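Local coordinates for protein lectin (Pleurotus ostreatus, PDB 6T0Q) that binds calcium ions and galactose-type sugars such as N-acetyl-D-galactosamine, as a lectin built around carbohydrate-binding modules, at residues V74-F82 with S123-I131. Numbering follows the deposited sequence.
Sequences VASDDAHTF and SPAGIMASI. With CA (calcium ion), chain F.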
ATOM      1  N   VAL A  74       3.913  -7.311 -31.936  1.00 16.47           N
ATOM      2  CA  VAL A  74       4.996  -6.902 -32.830  1.00 17.76           C
ATOM      3  C   VAL A  74       5.663  -8.146 -33.411  1.00 21.90           C
ATOM      4  O   VAL A  74       5.794  -9.172 -32.733  1.00 18.91           O
ATOM      5  CB  VAL A  74       6.014  -5.985 -32.106  1.00 20.81           C
ATOM      6  CG1 VAL A  74       6.572  -6.657 -30.846  1.00 22.38           C
ATOM      7  CG2 VAL A  74       7.143  -5.573 -33.056  1.00 17.26           C
ATOM      8  N   ALA A  75       6.049  -8.064 -34.685  1.00 18.52           N
ATOM      9  CA  ALA A  75       6.754  -9.139 -35.368  1.00 18.74           C
ATOM     10  C   ALA A  75       7.883  -8.530 -36.182  1.00 22.59           C
ATOM     11  O   ALA A  75       7.834  -7.354 -36.553  1.00 19.85           O
ATOM     12  CB  ALA A  75       5.818  -9.938 -36.284  1.00 15.80           C
ATOM     13  N   SER A  76       8.892  -9.344 -36.494  1.00 18.27           N
ATOM     14  CA  SER A  76      10.059  -8.778 -37.157  1.00 18.16           C
ATOM     15  C   SER A  76      10.782  -9.833 -37.968  1.00 22.83           C
ATOM     16  O   SER A  76      10.794 -11.011 -37.620  1.00 19.08           O
ATOM     17  CB  SER A  76      11.042  -8.168 -36.143  1.00 20.12           C
ATOM     18  OG  SER A  76      11.439  -9.139 -35.173  1.00 20.38           O
ATOM     19  N   ASP A  77      11.446  -9.377 -39.016  1.00 20.34           N
ATOM     20  CA  ASP A  77      12.430 -10.180 -39.725  1.00 20.59           C
ATOM     21  C   ASP A  77      13.680  -9.319 -39.801  1.00 21.88           C
ATOM     22  O   ASP A  77      13.713  -8.368 -40.582  1.00 22.17           O
ATOM     23  CB  ASP A  77      11.910 -10.561 -41.115  1.00 21.31           C
ATOM     24  CG  ASP A  77      12.865 -11.463 -41.887  1.00 26.74           C
ATOM     25  OD1 ASP A  77      13.985 -11.733 -41.391  1.00 26.52           O
ATOM     26  OD2 ASP A  77      12.480 -11.909 -42.992  1.00 22.88           O
ATOM     27  N   ASP A  78      14.705  -9.614 -38.986  1.00 20.48           N
ATOM     28  CA  ASP A  78      14.819 -10.786 -38.110  1.00 21.12           C
ATOM     29  C   ASP A  78      14.479 -10.528 -36.644  1.00 21.96           C
ATOM     30  O   ASP A  78      13.994 -11.416 -35.962  1.00 22.30           O
ATOM     31  CB  ASP A  78      16.253 -11.329 -38.149  1.00 24.52           C
ATOM     32  CG  ASP A  78      16.613 -11.934 -39.480  1.00 28.59           C
ATOM     33  OD1 ASP A  78      16.289 -13.122 -39.675  1.00 27.23           O
ATOM     34  OD2 ASP A  78      17.205 -11.224 -40.328  1.00 28.03           O
ATOM     35  N   ALA A  79      14.772  -9.329 -36.140  1.00 19.28           N
ATOM     36  CA  ALA A  79      14.669  -9.090 -34.704  1.00 20.33           C
ATOM     37  C   ALA A  79      14.288  -7.637 -34.459  1.00 22.47           C
ATOM     38  O   ALA A  79      14.388  -6.793 -35.354  1.00 18.99           O
ATOM     39  CB  ALA A  79      15.991  -9.434 -33.992  1.00 22.55           C
ATOM     40  N   HIS A  80      13.866  -7.341 -33.224  1.00 21.21           N
ATOM     41  CA  HIS A  80      13.418  -5.994 -32.885  1.00 19.99           C
ATOM     42  C   HIS A  80      13.648  -5.693 -31.409  1.00 22.22           C
ATOM     43  O   HIS A  80      13.693  -6.593 -30.562  1.00 20.26           O
ATOM     44  CB  HIS A  80      11.927  -5.806 -33.187  1.00 19.67           C
ATOM     45  CG  HIS A  80      11.045  -6.729 -32.400  1.00 22.37           C
ATOM     46  ND1 HIS A  80      10.589  -7.929 -32.902  1.00 21.34           N
ATOM     47  CD2 HIS A  80      10.558  -6.641 -31.138  1.00 22.86           C
ATOM     48  CE1 HIS A  80       9.848  -8.534 -31.989  1.00 22.02           C
ATOM     49  NE2 HIS A  80       9.817  -7.775 -30.907  1.00 23.30           N
ATOM     50  N   THR A  81      13.751  -4.396 -31.115  1.00 21.37           N
ATOM     51  CA  THR A  81      13.652  -3.859 -29.762  1.00 22.07           C
ATOM     52  C   THR A  81      12.599  -2.763 -29.774  1.00 23.53           C
ATOM     53  O   THR A  81      12.656  -1.865 -30.616  1.00 23.06           O
ATOM     54  CB  THR A  81      14.997  -3.290 -29.286  1.00 25.47           C
ATOM     55  OG1 THR A  81      16.008  -4.286 -29.457  1.00 25.48           O
ATOM     56  CG2 THR A  81      14.923  -2.892 -27.810  1.00 23.29           C
ATOM     57  N   PHE A  82      11.651  -2.827 -28.841  1.00 25.39           N
ATOM     58  CA  PHE A  82      10.490  -1.946 -28.830  1.00 23.65           C
ATOM     59  C   PHE A  82      10.595  -0.967 -27.664  1.00 25.52           C
ATOM     60  O   PHE A  82      10.784  -1.389 -26.516  1.00 24.59           O
ATOM     61  CB  PHE A  82       9.203  -2.770 -28.704  1.00 23.79           C
ATOM     62  CG  PHE A  82       7.971  -2.072 -29.214  1.00 25.58           C
ATOM     63  CD1 PHE A  82       7.404  -1.020 -28.509  1.00 28.44           C
ATOM     64  CD2 PHE A  82       7.359  -2.494 -30.393  1.00 23.87           C
ATOM     65  CE1 PHE A  82       6.253  -0.381 -28.987  1.00 30.13           C
ATOM     66  CE2 PHE A  82       6.214  -1.864 -30.874  1.00 22.72           C
ATOM     67  CZ  PHE A  82       5.662  -0.809 -30.178  1.00 23.23           C
ATOM     68  N   SER A 123      18.589 -11.091 -47.565  1.00 20.47           N
ATOM     69  CA  SER A 123      17.299 -11.605 -47.129  1.00 22.38           C
ATOM     70  C   SER A 123      16.329 -10.447 -46.918  1.00 20.17           C
ATOM     71  O   SER A 123      16.752  -9.292 -46.798  1.00 19.93           O
ATOM     72  CB  SER A 123      17.440 -12.416 -45.827  1.00 19.39           C
ATOM     73  OG  SER A 123      17.601 -11.561 -44.703  1.00 21.66           O
ATOM     74  N   PRO A 124      15.023 -10.709 -46.892  1.00 20.37           N
ATOM     75  CA  PRO A 124      14.067  -9.619 -46.655  1.00 22.49           C
ATOM     76  C   PRO A 124      14.205  -9.079 -45.238  1.00 23.83           C
ATOM     77  O   PRO A 124      14.747  -9.731 -44.347  1.00 20.54           O
ATOM     78  CB  PRO A 124      12.695 -10.269 -46.883  1.00 22.61           C
ATOM     79  CG  PRO A 124      12.917 -11.745 -46.778  1.00 22.35           C
ATOM     80  CD  PRO A 124      14.357 -12.003 -47.155  1.00 18.74           C
ATOM     81  N   ALA A 125      13.719  -7.856 -45.039  1.00 17.62           N
ATOM     82  CA  ALA A 125      13.788  -7.212 -43.731  1.00 20.49           C
ATOM     83  C   ALA A 125      12.503  -6.441 -43.489  1.00 19.05           C
ATOM     84  O   ALA A 125      11.986  -5.796 -44.402  1.00 17.01           O
ATOM     85  CB  ALA A 125      14.987  -6.245 -43.636  1.00 17.12           C
ATOM     86  N   GLY A 126      11.997  -6.490 -42.263  1.00 19.94           N
ATOM     87  CA  GLY A 126      10.757  -5.789 -41.985  1.00 21.69           C
ATOM     88  C   GLY A 126      10.342  -5.846 -40.532  1.00 23.01           C
ATOM     89  O   GLY A 126      10.715  -6.775 -39.806  1.00 21.01           O
ATOM     90  N   ILE A 127       9.590  -4.845 -40.084  1.00 17.75           N
ATOM     91  CA  ILE A 127       8.951  -4.894 -38.779  1.00 16.68           C
ATOM     92  C   ILE A 127       7.473  -4.604 -38.977  1.00 19.90           C
ATOM     93  O   ILE A 127       7.076  -3.865 -39.886  1.00 18.85           O
ATOM     94  CB  ILE A 127       9.569  -3.908 -37.751  1.00 24.14           C
ATOM     95  CG1 ILE A 127       9.439  -2.479 -38.236  1.00 30.13           C
ATOM     96  CG2 ILE A 127      11.043  -4.267 -37.440  1.00 25.83           C
ATOM     97  CD1 ILE A 127       9.637  -1.448 -37.141  1.00 36.88           C
ATOM     98  N   MET A 128       6.657  -5.191 -38.113  1.00 18.33           N
ATOM     99  CA  MET A 128       5.216  -5.012 -38.151  1.00 19.42           C
ATOM    100  C   MET A 128       4.712  -4.942 -36.721  1.00 19.54           C
ATOM    101  O   MET A 128       5.138  -5.731 -35.877  1.00 21.22           O
ATOM    102  CB  MET A 128       4.523  -6.165 -38.894  1.00 18.33           C
ATOM    103  CG  MET A 128       3.008  -6.238 -38.632  1.00 22.39           C
ATOM    104  SD  MET A 128       2.191  -7.638 -39.443  1.00 24.35           S
ATOM    105  CE  MET A 128       1.978  -6.967 -41.078  1.00 19.45           C
ATOM    106  N   ALA A 129       3.822  -3.989 -36.444  1.00 17.82           N
ATOM    107  CA  ALA A 129       3.244  -3.893 -35.113  1.00 20.10           C
ATOM    108  C   ALA A 129       1.830  -3.342 -35.206  1.00 22.11           C
ATOM    109  O   ALA A 129       1.504  -2.584 -36.121  1.00 18.89           O
ATOM    110  CB  ALA A 129       4.090  -3.011 -34.187  1.00 17.30           C
ATOM    111  N   SER A 130       0.986  -3.777 -34.270  1.00 19.06           N
ATOM    112  CA  SER A 130      -0.275  -3.130 -33.938  1.00 18.93           C
ATOM    113  C   SER A 130      -0.205  -2.642 -32.504  1.00 20.12           C
ATOM    114  O   SER A 130       0.274  -3.357 -31.617  1.00 19.56           O
ATOM    115  CB  SER A 130      -1.497  -4.067 -34.066  1.00 24.37           C
ATOM    116  OG  SER A 130      -1.935  -4.147 -35.410  1.00 37.37           O
ATOM    117  N   ILE A 131      -0.729  -1.448 -32.284  1.00 18.36           N
ATOM    118  CA  ILE A 131      -0.761  -0.809 -30.975  1.00 20.50           C
ATOM    119  C   ILE A 131      -2.226  -0.503 -30.695  1.00 22.17           C
ATOM    120  O   ILE A 131      -2.787   0.440 -31.266  1.00 20.59           O
ATOM    121  CB  ILE A 131       0.092   0.464 -30.951  1.00 20.72           C
ATOM    122  CG1 ILE A 131       1.512   0.147 -31.433  1.00 19.46           C
ATOM    123  CG2 ILE A 131       0.073   1.112 -29.564  1.00 21.84           C
ATOM    124  CD1 ILE A 131       2.260   1.386 -31.920  1.00 21.00           C
TER
HETATM  125 CA    CA F 403      16.079 -11.108 -42.719  1.00 28.90          CA
HETATM  126  O   HOH W   1      16.460 -13.761 -42.212  1.00 28.47           O
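D77 and S123 meet at a calcium ion, and their torsions explain how. D77 extends CG anti to its backbone N (chi1 -177°), which carries OD1 to 2.6 Å from the calcium; S123 tucks OG between its own backbone N and carbonyl carbon (chi1 76°), bringing S123 OG to 2.5 Å from the same calcium. D78 OD2, P124 O and a water add three further ligands, and N118 OD1 supplies one more. L119 N also hydrogen-bonds to D78 OD2, and S123 OG to V120 O. The peptide bond between D77 and D78 is cis, and both neighbouring carboxylates reach the same ion through one oxygen each. D77 OD2 is not a ligand but accepts a hydrogen bond from W184 NE1, a second-shell contact that probably fixes the carboxylate's rotation. The water donates to D78 OD1 at 2.6 Å, tying the non-ligand oxygen into the site.

Beside the metal runs an antiparallel ladder, with 74-76 and 126-131 running 175° apart. A75 and M128 form one hydrogen-bonded pair (A75 N to M128 O 2.8 Å), D77 and G126 the next (D77 N to G126 O 2.8 Å). Side chains of V74 and S76 share one face with I127 and A129. There V74 CG2 lies 3.9 Å above the H80 ring, over its centre, while S76 OG and H80 ND1 are hydrogen-bonded at 2.7 Å. A129 CB and I131 CD1 approach the F82 ring at its edge.

This pairing places strand 67-76 next to strand 126-135 in one sheet, whereas the corner at D77 and D78 sends the chain into strand 79-84 of another, where D78 and A79 oppose Q117 in a classic beta bulge. F112 and I114 of strand 109-118 pack against F82, I127 and I131, while W35 of strand 34-37 lies against A75 and M128.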